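Local coordinates for YycN protein (Bacillus subtilis, PDB 1ON0), which is probably an acyltransferase of the GNAT acetyltransferase family, though its substrate and precise reaction are not established, at residues Leu76-Glu81 with Ala111-Ala116. Residues are numbered along the deposited sequence; the frame is centred on the assembly and turned at random.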
loop_
_atom_site.group_PDB
_atom_site.type_symbol
_atom_site.label_atom_id
_atom_site.label_comp_id
_atom_site.label_asym_id
_atom_site.label_seq_id
_atom_site.Cartn_x
_atom_site.Cartn_y
_atom_site.Cartn_z
ATOM N N LEU B 76 10.902 -16.589 0.827
ATOM C CA LEU B 76 11.272 -16.538 2.235
ATOM C C LEU B 76 12.045 -17.815 2.511
ATOM O O LEU B 76 11.558 -18.905 2.249
ATOM C CB LEU B 76 10.017 -16.505 3.099
ATOM C CG LEU B 76 10.097 -15.941 4.518
ATOM C CD1 LEU B 76 9.186 -16.777 5.398
ATOM C CD2 LEU B 76 11.523 -15.943 5.056
ATOM N N TRP B 77 13.253 -17.681 3.027
ATOM C CA TRP B 77 14.061 -18.844 3.326
ATOM C C TRP B 77 14.621 -18.734 4.727
ATOM O O TRP B 77 15.385 -17.821 5.019
ATOM C CB TRP B 77 15.189 -18.970 2.288
ATOM C CG TRP B 77 16.317 -19.890 2.663
ATOM C CD1 TRP B 77 16.305 -20.853 3.629
ATOM C CD2 TRP B 77 17.610 -19.944 2.061
ATOM N NE1 TRP B 77 17.503 -21.500 3.670
ATOM C CE2 TRP B 77 18.332 -20.967 2.717
ATOM C CE3 TRP B 77 18.235 -19.234 1.021
ATOM C CZ2 TRP B 77 19.657 -21.295 2.376
ATOM C CZ3 TRP B 77 19.549 -19.564 0.681
ATOM C CH2 TRP B 77 20.243 -20.586 1.357
ATOM N N ILE B 78 14.223 -19.650 5.607
ATOM C CA ILE B 78 14.739 -19.626 6.968
ATOM C C ILE B 78 15.384 -20.947 7.334
ATOM O O ILE B 78 15.092 -21.989 6.744
ATOM C CB ILE B 78 13.648 -19.320 8.027
ATOM C CG1 ILE B 78 12.777 -20.544 8.265
ATOM C CG2 ILE B 78 12.811 -18.138 7.579
ATOM C CD1 ILE B 78 11.768 -20.356 9.383
ATOM N N HIS B 79 16.267 -20.887 8.315
ATOM C CA HIS B 79 16.973 -22.061 8.808
ATOM C C HIS B 79 16.664 -22.206 10.281
ATOM O O HIS B 79 16.687 -21.221 11.013
ATOM C CB HIS B 79 18.473 -21.876 8.650
ATOM C CG HIS B 79 19.291 -22.940 9.313
ATOM N ND1 HIS B 79 19.243 -24.260 8.928
ATOM C CD2 HIS B 79 20.206 -22.867 10.308
ATOM C CE1 HIS B 79 20.101 -24.957 9.654
ATOM N NE2 HIS B 79 20.697 -24.136 10.496
ATOM N N ALA B 80 16.389 -23.428 10.719
ATOM C CA ALA B 80 16.098 -23.683 12.125
ATOM C C ALA B 80 17.123 -24.643 12.721
ATOM O O ALA B 80 16.830 -25.818 12.899
ATOM C CB ALA B 80 14.693 -24.272 12.265
ATOM N N GLU B 81 18.317 -24.148 13.036
ATOM C CA GLU B 81 19.383 -24.990 13.596
ATOM C C GLU B 81 18.903 -26.101 14.529
ATOM O O GLU B 81 17.825 -26.014 15.125
ATOM C CB GLU B 81 20.422 -24.129 14.326
ATOM C CG GLU B 81 21.605 -23.714 13.461
ATOM C CD GLU B 81 21.866 -22.216 13.493
ATOM O OE1 GLU B 81 22.905 -21.784 12.957
ATOM O OE2 GLU B 81 21.032 -21.472 14.048
ATOM N N ALA B 111 4.842 -10.565 8.830
ATOM C CA ALA B 111 3.940 -11.006 9.898
ATOM C C ALA B 111 3.529 -12.472 9.662
ATOM O O ALA B 111 3.184 -13.164 10.592
ATOM C CB ALA B 111 2.701 -10.110 9.966
ATOM N N ALA B 112 3.552 -12.933 8.417
ATOM C CA ALA B 112 3.208 -14.320 8.171
ATOM C C ALA B 112 4.428 -15.139 8.583
ATOM O O ALA B 112 4.312 -16.323 8.915
ATOM C CB ALA B 112 2.869 -14.565 6.717
ATOM N N LEU B 113 5.600 -14.502 8.579
ATOM C CA LEU B 113 6.838 -15.175 8.980
ATOM C C LEU B 113 6.719 -15.501 10.461
ATOM O O LEU B 113 6.887 -16.647 10.857
ATOM C CB LEU B 113 8.055 -14.266 8.771
ATOM C CG LEU B 113 9.461 -14.891 8.762
ATOM C CD1 LEU B 113 10.426 -13.820 9.204
ATOM C CD2 LEU B 113 9.586 -16.108 9.675
ATOM N N ASP B 114 6.433 -14.488 11.276
ATOM C CA ASP B 114 6.304 -14.695 12.711
ATOM C C ASP B 114 5.281 -15.754 13.037
ATOM O O ASP B 114 5.512 -16.621 13.875
ATOM C CB ASP B 114 5.889 -13.413 13.422
ATOM C CG ASP B 114 6.917 -12.342 13.311
ATOM O OD1 ASP B 114 8.044 -12.651 12.869
ATOM O OD2 ASP B 114 6.611 -11.186 13.675
ATOM N N GLN B 115 4.133 -15.657 12.387
ATOM C CA GLN B 115 3.055 -16.609 12.610
ATOM C C GLN B 115 3.544 -18.024 12.329
ATOM O O GLN B 115 3.292 -18.940 13.108
ATOM C CB GLN B 115 1.876 -16.293 11.693
ATOM C CG GLN B 115 0.723 -17.248 11.863
ATOM C CD GLN B 115 -0.004 -17.038 13.179
ATOM O OE1 GLN B 115 -0.844 -17.846 13.571
ATOM N NE2 GLN B 115 0.304 -15.933 13.857
ATOM N N ALA B 116 4.250 -18.190 11.214
ATOM C CA ALA B 116 4.771 -19.491 10.835
ATOM C C ALA B 116 5.846 -19.989 11.804
ATOM O O ALA B 116 5.788 -21.130 12.265
ATOM C CB ALA B 116 5.311 -19.443 9.411
#
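L76 and L113 both hold CG anti to the backbone N (chi1 -157° and -164°), and these extended side chains meet across the interface between a central strand of the GNAT acetyltransferase fold and the helix packed against its sheet. CD1 of L76 lies 3.9 Å from CG of L113, with the two side chains crossing at about a right angle. L76 leaves its backbone toward the helix, whereas L113 does not set out toward the strand and only its end comes close; the anti torsion about CA-CB extends L113 so that its branch reaches the strand residues. The CA atoms of L76 and L113 stand 8.2 Å apart, and the contact is made by side chains alone.

I78, two residues further along strand 72-79, lies on the same face of the sheet and adds a second, looser apolar contact to L113. W77, between them, points to the opposite face, where its indole meets the rings of H60 and Y92. Together the contacts bury only 111 Å², and L113 supplies the largest share, lying against both L76 and I78. I91 of the adjacent strand 88-96 also packs on L113 and on I78. L5 of strand 4-7, outermost of this chain's sheet, packs on L76 and on A112 and A116 of the helix, while M120 and I122, just beyond helix 105-119, cover I78. The contact is thus one buried part of the hydrophobic layer joining helix to sheet, and its second touch is made by the CD2 methyl of L113, which approaches CG2 of I78 to 4.3 Å.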